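PDB 7CGF: PUM-HD domain-containing protein from Caenorhabditis elegans, which binds RNA through a curved array of Pumilio repeats and probably recognises sites in the 3' untranslated regions of mRNAs. Local coordinates for residues I163-I174 with R200-Q209; V297-K305 with T331-F342. The protein carries 2 engineered substitutions. All coordinates share one frame; numbering follows the deposited sequence. Where two conformers were deposited one is given.

Contact 1 of 2, residues I163-I174 with R200-Q209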
loop_
_atom_site.group_PDB
_atom_site.type_symbol
_atom_site.label_atom_id
_atom_site.label_comp_id
_atom_site.label_asym_id
_atom_site.label_seq_id
_atom_site.Cartn_x
_atom_site.Cartn_y
_atom_site.Cartn_z
ATOM N N ILE A 163 7.681 -6.851 -2.404
ATOM C CA ILE A 163 7.384 -6.406 -3.766
ATOM C C ILE A 163 8.072 -5.086 -4.064
ATOM O O ILE A 163 8.518 -4.846 -5.197
ATOM C CB ILE A 163 5.854 -6.320 -3.964
ATOM C CG1 ILE A 163 5.245 -7.721 -3.903
ATOM C CG2 ILE A 163 5.497 -5.652 -5.299
ATOM C CD1 ILE A 163 3.730 -7.716 -3.630
ATOM N N GLU A 164 8.181 -4.214 -3.060
ATOM C CA GLU A 164 8.808 -2.912 -3.257
ATOM C C GLU A 164 10.320 -3.022 -3.458
ATOM O O GLU A 164 10.896 -2.262 -4.247
ATOM C CB GLU A 164 8.505 -2.017 -2.056
ATOM C CG GLU A 164 7.066 -1.544 -1.994
ATOM C CD GLU A 164 6.700 -0.994 -0.618
ATOM O OE1 GLU A 164 7.588 -0.951 0.275
ATOM O OE2 GLU A 164 5.522 -0.620 -0.437
ATOM N N LYS A 165 10.982 -3.947 -2.755
ATOM C CA LYS A 165 12.434 -3.896 -2.577
ATOM C C LYS A 165 13.193 -5.034 -3.244
ATOM O O LYS A 165 14.429 -5.014 -3.239
ATOM C CB LYS A 165 12.789 -3.900 -1.079
ATOM C CG LYS A 165 12.233 -2.744 -0.310
ATOM C CD LYS A 165 12.817 -1.424 -0.758
ATOM C CE LYS A 165 14.327 -1.388 -0.552
ATOM N NZ LYS A 165 14.828 0.020 -0.517
ATOM N N VAL A 166 12.511 -6.027 -3.795
ATOM C CA VAL A 166 13.170 -7.190 -4.377
ATOM C C VAL A 166 12.888 -7.217 -5.874
ATOM O O VAL A 166 11.778 -6.897 -6.318
ATOM C CB VAL A 166 12.702 -8.490 -3.702
ATOM C CG1 VAL A 166 13.451 -9.683 -4.252
ATOM C CG2 VAL A 166 12.889 -8.393 -2.184
ATOM N N SER A 167 13.900 -7.587 -6.657
ATOM C CA SER A 167 13.724 -7.607 -8.102
ATOM C C SER A 167 12.532 -8.477 -8.489
ATOM O O SER A 167 12.328 -9.549 -7.907
ATOM C CB SER A 167 14.982 -8.125 -8.793
ATOM O OG SER A 167 16.079 -7.303 -8.453
ATOM N N PRO A 168 11.758 -8.063 -9.492
ATOM C CA PRO A 168 10.512 -8.777 -9.851
ATOM C C PRO A 168 10.647 -10.279 -10.040
ATOM O O PRO A 168 9.749 -11.028 -9.627
ATOM C CB PRO A 168 10.109 -8.095 -11.164
ATOM C CG PRO A 168 10.652 -6.717 -11.036
ATOM C CD PRO A 168 11.921 -6.812 -10.250
ATOM N N GLN A 169 11.735 -10.757 -10.647
ATOM C CA GLN A 169 11.838 -12.191 -10.884
ATOM C C GLN A 169 11.781 -12.987 -9.589
ATOM O O GLN A 169 11.361 -14.149 -9.605
ATOM C CB GLN A 169 13.125 -12.520 -11.647
ATOM C CG GLN A 169 14.396 -12.276 -10.861
ATOM C CD GLN A 169 15.640 -12.716 -11.611
ATOM O OE1 GLN A 169 16.429 -11.886 -12.059
ATOM N NE2 GLN A 169 15.826 -14.023 -11.742
ATOM N N TYR A 170 12.161 -12.387 -8.462
ATOM C CA TYR A 170 12.192 -13.102 -7.195
ATOM C C TYR A 170 10.896 -12.974 -6.398
ATOM O O TYR A 170 10.808 -13.541 -5.305
ATOM C CB TYR A 170 13.387 -12.630 -6.347
ATOM C CG TYR A 170 14.706 -12.811 -7.066
ATOM C CD1 TYR A 170 15.173 -14.083 -7.381
ATOM C CD2 TYR A 170 15.473 -11.714 -7.449
ATOM C CE1 TYR A 170 16.376 -14.260 -8.052
ATOM C CE2 TYR A 170 16.678 -11.880 -8.123
ATOM C CZ TYR A 170 17.120 -13.155 -8.418
ATOM O OH TYR A 170 18.311 -13.325 -9.086
ATOM N N VAL A 171 9.891 -12.262 -6.910
ATOM C CA VAL A 171 8.559 -12.291 -6.308
ATOM C C VAL A 171 7.556 -12.975 -7.217
ATOM O O VAL A 171 6.347 -12.844 -7.009
ATOM C CB VAL A 171 8.069 -10.887 -5.914
ATOM C CG1 VAL A 171 8.994 -10.289 -4.853
ATOM C CG2 VAL A 171 7.970 -9.970 -7.136
ATOM N N GLN A 172 8.029 -13.684 -8.249
ATOM C CA GLN A 172 7.110 -14.459 -9.079
ATOM C C GLN A 172 6.233 -15.385 -8.239
ATOM O O GLN A 172 5.053 -15.567 -8.559
ATOM C CB GLN A 172 7.898 -15.265 -10.118
ATOM C CG GLN A 172 7.003 -15.977 -11.122
ATOM C CD GLN A 172 6.195 -15.023 -11.960
ATOM O OE1 GLN A 172 6.713 -14.043 -12.501
ATOM N NE2 GLN A 172 4.905 -15.303 -12.082
ATOM N N PHE A 173 6.766 -15.935 -7.141
ATOM C CA PHE A 173 5.963 -16.834 -6.316
ATOM C C PHE A 173 4.780 -16.115 -5.688
ATOM O O PHE A 173 3.760 -16.750 -5.387
ATOM C CB PHE A 173 6.827 -17.515 -5.245
ATOM C CG PHE A 173 7.129 -16.655 -4.040
ATOM C CD1 PHE A 173 8.220 -15.791 -4.038
ATOM C CD2 PHE A 173 6.346 -16.742 -2.904
ATOM C CE1 PHE A 173 8.497 -15.007 -2.925
ATOM C CE2 PHE A 173 6.623 -15.961 -1.775
ATOM C CZ PHE A 173 7.700 -15.100 -1.789
ATOM N N ILE A 174 4.890 -14.794 -5.487
ATOM C CA ILE A 174 3.761 -14.014 -4.983
ATOM C C ILE A 174 2.731 -13.788 -6.083
ATOM O O ILE A 174 1.521 -13.897 -5.855
ATOM C CB ILE A 174 4.256 -12.671 -4.397
ATOM C CG1 ILE A 174 5.212 -12.917 -3.229
ATOM C CG2 ILE A 174 3.056 -11.767 -4.026
ATOM C CD1 ILE A 174 5.976 -11.645 -2.774
ATOM N N ARG A 200 0.436 -3.117 -4.909
ATOM C CA ARG A 200 1.894 -3.072 -4.948
ATOM C C ARG A 200 2.431 -3.871 -6.131
ATOM O O ARG A 200 3.368 -3.434 -6.818
ATOM C CB ARG A 200 2.461 -3.581 -3.616
ATOM C CG ARG A 200 3.717 -2.868 -3.119
ATOM C CD ARG A 200 3.507 -1.381 -2.841
ATOM N NE ARG A 200 2.478 -1.155 -1.829
ATOM C CZ ARG A 200 1.334 -0.498 -2.036
ATOM N NH1 ARG A 200 0.453 -0.359 -1.048
ATOM N NH2 ARG A 200 1.067 0.038 -3.211
ATOM N N CYS A 201 1.821 -5.028 -6.413
ATOM C CA CYS A 201 2.204 -5.800 -7.593
ATOM C C CYS A 201 1.995 -5.012 -8.878
ATOM O O CYS A 201 2.851 -5.040 -9.776
ATOM C CB CYS A 201 1.415 -7.102 -7.648
ATOM S SG CYS A 201 1.986 -8.281 -6.450
ATOM N N LEU A 202 0.863 -4.308 -9.001
ATOM C CA LEU A 202 0.612 -3.524 -10.213
ATOM C C LEU A 202 1.621 -2.395 -10.375
ATOM O O LEU A 202 1.953 -2.021 -11.510
ATOM C CB LEU A 202 -0.813 -2.966 -10.187
ATOM C CG LEU A 202 -1.903 -4.027 -10.204
ATOM C CD1 LEU A 202 -3.261 -3.362 -9.944
ATOM C CD2 LEU A 202 -1.900 -4.771 -11.533
ATOM N N GLU A 203 2.130 -1.862 -9.262
ATOM C CA GLU A 203 3.115 -0.782 -9.292
ATOM C C GLU A 203 4.507 -1.265 -9.672
ATOM O O GLU A 203 5.229 -0.554 -10.378
ATOM C CB GLU A 203 3.196 -0.099 -7.930
ATOM C CG GLU A 203 2.020 0.780 -7.608
ATOM C CD GLU A 203 1.944 1.092 -6.132
ATOM O OE1 GLU A 203 2.778 0.557 -5.366
ATOM O OE2 GLU A 203 1.044 1.869 -5.741
ATOM N N HIS A 204 4.927 -2.445 -9.195
ATOM C CA HIS A 204 6.335 -2.826 -9.265
ATOM C C HIS A 204 6.645 -4.046 -10.119
ATOM O O HIS A 204 7.808 -4.230 -10.501
ATOM C CB HIS A 204 6.886 -3.097 -7.859
ATOM C CG HIS A 204 6.894 -1.893 -6.982
ATOM N ND1 HIS A 204 7.908 -0.960 -7.015
ATOM C CD2 HIS A 204 6.016 -1.465 -6.043
ATOM C CE1 HIS A 204 7.653 -0.006 -6.135
ATOM N NE2 HIS A 204 6.513 -0.287 -5.532
ATOM N N CYS A 205 5.678 -4.905 -10.386
ATOM C CA CYS A 205 5.990 -6.110 -11.133
ATOM C C CYS A 205 6.103 -5.802 -12.619
ATOM O O CYS A 205 5.646 -4.764 -13.097
ATOM C CB CYS A 205 4.932 -7.174 -10.881
ATOM S SG CYS A 205 5.016 -7.813 -9.216
ATOM N N SER A 206 6.733 -6.726 -13.347
ATOM C CA SER A 206 6.949 -6.542 -14.770
ATOM C C SER A 206 5.639 -6.711 -15.534
ATOM O O SER A 206 4.711 -7.365 -15.052
ATOM C CB SER A 206 8.002 -7.530 -15.271
ATOM O OG SER A 206 7.701 -8.860 -14.879
ATOM N N PRO A 207 5.529 -6.119 -16.730
ATOM C CA PRO A 207 4.282 -6.271 -17.498
ATOM C C PRO A 207 3.932 -7.722 -17.811
ATOM O O PRO A 207 2.744 -8.040 -17.939
ATOM C CB PRO A 207 4.546 -5.452 -18.774
ATOM C CG PRO A 207 6.032 -5.257 -18.818
ATOM C CD PRO A 207 6.482 -5.218 -17.401
ATOM N N SER A 208 4.924 -8.616 -17.909
ATOM C CA SER A 208 4.627 -10.038 -18.082
ATOM C C SER A 208 4.009 -10.631 -16.830
ATOM O O SER A 208 3.232 -11.591 -16.910
ATOM C CB SER A 208 5.896 -10.818 -18.443
ATOM O OG SER A 208 6.463 -11.475 -17.307
ATOM N N GLN A 209 4.370 -10.100 -15.663
ATOM C CA GLN A 209 3.762 -10.539 -14.424
ATOM C C GLN A 209 2.387 -9.913 -14.246
ATOM O O GLN A 209 1.443 -10.595 -13.843
ATOM C CB GLN A 209 4.662 -10.186 -13.241
ATOM C CG GLN A 209 5.926 -11.029 -13.149
ATOM C CD GLN A 209 6.866 -10.562 -12.047
ATOM O OE1 GLN A 209 7.084 -9.358 -11.880
ATOM N NE2 GLN A 209 7.447 -11.510 -11.317
#

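Contact 2 of 2, residues V297-K305 with T331-F342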
loop_
_atom_site.group_PDB
_atom_site.type_symbol
_atom_site.label_atom_id
_atom_site.label_comp_id
_atom_site.label_asym_id
_atom_site.label_seq_id
_atom_site.Cartn_x
_atom_site.Cartn_y
_atom_site.Cartn_z
ATOM N N VAL A 297 -33.728 13.055 -20.117
ATOM C CA VAL A 297 -32.756 14.146 -20.110
ATOM C C VAL A 297 -31.356 13.555 -20.274
ATOM O O VAL A 297 -31.170 12.348 -20.041
ATOM C CB VAL A 297 -32.876 14.986 -18.826
ATOM C CG1 VAL A 297 -34.321 15.387 -18.583
ATOM C CG2 VAL A 297 -32.338 14.231 -17.643
ATOM N N PRO A 298 -30.357 14.342 -20.692
ATOM C CA PRO A 298 -29.016 13.783 -20.907
ATOM C C PRO A 298 -28.429 13.221 -19.621
ATOM O O PRO A 298 -28.737 13.683 -18.520
ATOM C CB PRO A 298 -28.201 14.982 -21.406
ATOM C CG PRO A 298 -29.217 15.943 -21.933
ATOM C CD PRO A 298 -30.421 15.766 -21.069
ATOM N N ILE A 299 -27.565 12.214 -19.783
ATOM C CA ILE A 299 -26.974 11.524 -18.637
ATOM C C ILE A 299 -26.274 12.510 -17.713
ATOM O O ILE A 299 -26.361 12.393 -16.484
ATOM C CB ILE A 299 -26.017 10.415 -19.123
ATOM C CG1 ILE A 299 -26.780 9.348 -19.919
ATOM C CG2 ILE A 299 -25.280 9.777 -17.969
ATOM C CD1 ILE A 299 -27.669 8.477 -19.076
ATOM N N VAL A 300 -25.562 13.490 -18.281
ATOM C CA VAL A 300 -24.799 14.434 -17.466
ATOM C C VAL A 300 -25.721 15.225 -16.544
ATOM O O VAL A 300 -25.340 15.564 -15.414
ATOM C CB VAL A 300 -23.942 15.357 -18.364
ATOM C CG1 VAL A 300 -24.821 16.154 -19.361
ATOM C CG2 VAL A 300 -23.078 16.284 -17.519
ATOM N N VAL A 301 -26.949 15.504 -16.991
ATOM C CA VAL A 301 -27.916 16.204 -16.154
ATOM C C VAL A 301 -28.367 15.315 -14.998
ATOM O O VAL A 301 -28.358 15.735 -13.835
ATOM C CB VAL A 301 -29.108 16.673 -17.005
ATOM C CG1 VAL A 301 -30.144 17.356 -16.131
ATOM C CG2 VAL A 301 -28.617 17.593 -18.116
ATOM N N GLN A 302 -28.749 14.069 -15.303
ATOM C CA GLN A 302 -29.096 13.107 -14.261
ATOM C C GLN A 302 -27.953 12.937 -13.270
ATOM O O GLN A 302 -28.175 12.851 -12.056
ATOM C CB GLN A 302 -29.446 11.761 -14.885
ATOM C CG GLN A 302 -30.519 11.827 -15.959
ATOM C CD GLN A 302 -30.769 10.488 -16.620
ATOM O OE1 GLN A 302 -30.712 9.444 -15.974
ATOM N NE2 GLN A 302 -31.032 10.512 -17.924
ATOM N N MET A 303 -26.719 12.902 -13.775
ATOM C CA MET A 303 -25.558 12.733 -12.907
ATOM C C MET A 303 -25.416 13.892 -11.929
ATOM O O MET A 303 -25.041 13.692 -10.770
ATOM C CB MET A 303 -24.300 12.586 -13.767
ATOM C CG MET A 303 -24.199 11.229 -14.448
ATOM S SD MET A 303 -22.846 11.191 -15.652
ATOM C CE MET A 303 -21.420 11.398 -14.591
ATOM N N MET A 304 -25.710 15.113 -12.370
ATOM C CA MET A 304 -25.553 16.267 -11.494
ATOM C C MET A 304 -26.553 16.255 -10.346
ATOM O O MET A 304 -26.320 16.928 -9.336
ATOM C CB MET A 304 -25.692 17.560 -12.302
ATOM C CG MET A 304 -24.524 17.827 -13.240
ATOM S SD MET A 304 -24.788 19.247 -14.321
ATOM C CE MET A 304 -24.472 20.578 -13.167
ATOM N N LYS A 305 -27.646 15.511 -10.478
ATOM C CA LYS A 305 -28.645 15.383 -9.427
ATOM C C LYS A 305 -28.297 14.312 -8.400
ATOM O O LYS A 305 -29.046 14.146 -7.432
ATOM C CB LYS A 305 -30.011 15.062 -10.040
ATOM C CG LYS A 305 -30.582 16.167 -10.927
ATOM C CD LYS A 305 -31.760 15.663 -11.750
ATOM C CE LYS A 305 -32.352 16.781 -12.597
ATOM N NZ LYS A 305 -33.315 16.278 -13.614
ATOM N N THR A 331 -24.969 21.152 -23.431
ATOM C CA THR A 331 -25.906 20.117 -23.017
ATOM C C THR A 331 -26.583 20.448 -21.689
ATOM O O THR A 331 -27.762 20.132 -21.501
ATOM C CB THR A 331 -25.166 18.774 -22.920
ATOM O OG1 THR A 331 -24.514 18.506 -24.168
ATOM C CG2 THR A 331 -26.121 17.641 -22.613
ATOM N N VAL A 332 -25.868 21.093 -20.775
ATOM C CA VAL A 332 -26.359 21.292 -19.416
ATOM C C VAL A 332 -27.158 22.587 -19.284
ATOM O O VAL A 332 -28.173 22.619 -18.583
ATOM C CB VAL A 332 -25.176 21.265 -18.428
ATOM C CG1 VAL A 332 -25.616 21.755 -17.052
ATOM C CG2 VAL A 332 -24.596 19.852 -18.328
ATOM N N ARG A 333 -26.722 23.652 -19.961
ATOM C CA ARG A 333 -27.286 24.984 -19.730
ATOM C C ARG A 333 -28.813 25.057 -19.772
ATOM O O ARG A 333 -29.385 25.746 -18.912
ATOM C CB ARG A 333 -26.682 25.988 -20.725
ATOM C CG ARG A 333 -26.864 27.439 -20.286
ATOM C CD ARG A 333 -26.364 28.443 -21.319
ATOM N NE ARG A 333 -24.909 28.551 -21.380
ATOM C CZ ARG A 333 -24.166 29.200 -20.488
ATOM N NH1 ARG A 333 -24.742 29.792 -19.451
ATOM N NH2 ARG A 333 -22.849 29.253 -20.629
ATOM N N PRO A 334 -29.526 24.405 -20.702
ATOM C CA PRO A 334 -31.000 24.451 -20.641
ATOM C C PRO A 334 -31.591 23.946 -19.333
ATOM O O PRO A 334 -32.685 24.381 -18.948
ATOM C CB PRO A 334 -31.423 23.564 -21.820
ATOM C CG PRO A 334 -30.301 23.670 -22.785
ATOM C CD PRO A 334 -29.056 23.771 -21.949
ATOM N N HIS A 335 -30.914 23.040 -18.636
ATOM C CA HIS A 335 -31.474 22.415 -17.446
ATOM C C HIS A 335 -31.092 23.131 -16.162
ATOM O O HIS A 335 -31.449 22.659 -15.078
ATOM C CB HIS A 335 -31.032 20.951 -17.379
ATOM C CG HIS A 335 -31.345 20.180 -18.622
ATOM N ND1 HIS A 335 -32.394 19.291 -18.701
ATOM C CD2 HIS A 335 -30.757 20.177 -19.842
ATOM C CE1 HIS A 335 -32.437 18.770 -19.913
ATOM N NE2 HIS A 335 -31.454 19.289 -20.626
ATOM N N ILE A 336 -30.387 24.259 -16.256
ATOM C CA ILE A 336 -29.863 24.910 -15.052
ATOM C C ILE A 336 -30.959 25.350 -14.085
ATOM O O ILE A 336 -30.755 25.230 -12.867
ATOM C CB ILE A 336 -28.907 26.045 -15.442
ATOM C CG1 ILE A 336 -27.711 25.470 -16.205
ATOM C CG2 ILE A 336 -28.434 26.806 -14.211
ATOM C CD1 ILE A 336 -26.510 26.391 -16.267
ATOM N N PRO A 337 -32.134 25.869 -14.533
ATOM C CA PRO A 337 -33.178 26.219 -13.555
ATOM C C PRO A 337 -33.552 25.071 -12.622
ATOM O O PRO A 337 -33.426 25.200 -11.398
ATOM C CB PRO A 337 -34.366 26.632 -14.440
ATOM C CG PRO A 337 -34.032 26.136 -15.820
ATOM C CD PRO A 337 -32.547 26.246 -15.895
ATOM N N VAL A 338 -33.988 23.941 -13.186
ATOM C CA VAL A 338 -34.449 22.829 -12.362
ATOM C C VAL A 338 -33.314 22.183 -11.569
ATOM O O VAL A 338 -33.565 21.577 -10.521
ATOM C CB VAL A 338 -35.180 21.792 -13.237
ATOM C CG1 VAL A 338 -36.158 22.499 -14.163
ATOM C CG2 VAL A 338 -34.200 20.938 -14.026
ATOM N N LEU A 339 -32.065 22.300 -12.032
ATOM C CA LEU A 339 -30.948 21.770 -11.261
ATOM C C LEU A 339 -30.669 22.599 -10.019
ATOM O O LEU A 339 -30.107 22.078 -9.051
ATOM C CB LEU A 339 -29.687 21.692 -12.125
ATOM C CG LEU A 339 -29.709 20.673 -13.264
ATOM C CD1 LEU A 339 -28.486 20.836 -14.147
ATOM C CD2 LEU A 339 -29.783 19.262 -12.714
ATOM N N ARG A 340 -31.058 23.874 -10.018
ATOM C CA ARG A 340 -30.833 24.707 -8.844
ATOM C C ARG A 340 -31.655 24.260 -7.633
ATOM O O ARG A 340 -31.328 24.650 -6.505
ATOM C CB ARG A 340 -31.136 26.169 -9.190
ATOM N N GLN A 341 -32.685 23.427 -7.833
ATOM C CA GLN A 341 -33.656 23.123 -6.788
ATOM C C GLN A 341 -33.292 21.901 -5.961
ATOM O O GLN A 341 -33.768 21.771 -4.830
ATOM C CB GLN A 341 -35.048 22.918 -7.411
ATOM N N PHE A 342 -32.453 21.029 -6.488
ATOM C CA PHE A 342 -32.202 19.737 -5.903
ATOM C C PHE A 342 -31.305 19.857 -4.687
ATOM O O PHE A 342 -30.661 20.885 -4.469
ATOM C CB PHE A 342 -31.548 18.802 -6.930
ATOM C CG PHE A 342 -32.533 18.050 -7.799
ATOM C CD1 PHE A 342 -33.224 18.730 -8.783
ATOM C CD2 PHE A 342 -32.750 16.676 -7.658
ATOM C CE1 PHE A 342 -34.131 18.090 -9.597
ATOM C CE2 PHE A 342 -33.672 16.014 -8.491
ATOM C CZ PHE A 342 -34.362 16.735 -9.463
#

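Contact 1 of 2, residues I163-I174 with R200-Q209
The side-chain amide of Q209 bridges to 163-174 with both N-H groups: NE2 donates to P168 O at 2.9 Å (N-H...O 161°) and to Q172 OE1, also at 2.9 Å. Both acceptors lie close to the Q209 amide plane, yet NE2 stands above the carbonyl plane of each. P168 O is gripped twice, because V171 N reaches it from the opposite face of its plane. At the other end of the amide, Q209 OE1 accepts S206 N on an in-plane lone pair, so bonds at both ends fix the rotation of the group. Q172 turns its own NE2 to D176.

A second polar link is long: E164 OE2 sits 3.4 Å from R200 NE, with carboxylate and guanidinium planes 36° apart. R200 also pairs with E203 through NH2, and NH1 donates to Q160. The segments belong to consecutive predicted Pumilio repeats, 141-176 and 177-215, of the PUM-HD domain, and R200 packs on a guanine base of the bound RNA.

Between these links, H204 offers a ring face to E164, whose CA lies 4.1 Å from the ring centroid in a CH-pi contact. I163 spreads its branches over helix 194-204: CG2, anti to the backbone N, meets R200 O at 3.4 Å, while the approach of CD1 to C201 SG is tentative, that cysteine having two conformers. V171 CG2 approaches C205 SG more loosely, at 4.2 Å.

Contact 2 of 2, residues V297-K305 with T331-F342
Two rings of 331-342, H335 and F342, each receive an aliphatic side chain of 297-305 on one face. Over the imidazole, V301 CG2 stands 3.7 Å above the plane, offset toward the rim; its direction from the centroid is 18° off the ring normal, which supports a CH-pi contact. V332 O lies in plane at the edge of this ring, whereas P298 CD comes in obliquely, 3.7 Å from H335 NE2. F342 is covered more centrally: K305 CG lies 3.9 Å from the ring centroid and only 8° off the normal. V338 O occupies a position at this ring's edge, in plane. The K305 chain is extended beyond CG (chi3 178°), which carries its methylenes across the phenyl face, CD coming within 3.6 Å of F342 CZ. The same extension brings K305 CE to 3.6 Å from L339 CD2.

Aliphatic groups fill the rest. V301 divides its branches: CG1 meets L339 CD2 as well as the H335 side chain, whereas CG2 serves the imidazole. M304 SD rests against two methyls, V332 CG1 at 3.8 Å and L339 CD1 at 4.0 Å. V300 CG1 touches both V332 CG2 and T331 CG2, and the latter methyl also packs against CB and CG of P298. T331 turns its hydroxyl to E327 O, leaving its methyl for this apolar seam. No hydrogen bond joins the segments.

Helix 345-351 lies against M304 and L339, and helix 309-319 also reaches M304. Helix 299-304, in the last predicted Pumilio repeat (294-331), thus packs through V300, V301 and M304 on V332, on H335 of the 3-10 turn 333-335 and on L339 of helix 336-339, at the C-terminal end of the helical-repeat PUM-HD fold.

Overall arrangement
Contacts 1 and 2 follow one another along the chain, share no helices, and have centres 46 Å apart. Contact 1 is the more central, 14 Å from the centre of the chain against 38 Å for contact 2, and joins consecutive predicted repeats; contact 2 lies at the C-terminal end of the array. Both are partly buried, with similar interface areas, 543 and 553 Å², but their chemistry diverges. Contact 1 combines amide hydrogen bonds and a salt-bridge network with aliphatic packing around I163 and a CH-pi contact on H204, and its nearest atom is about 3 Å from the RNA. Contact 2, about 7 Å from the RNA at its nearest atom, relies on aliphatic and CH-pi packing.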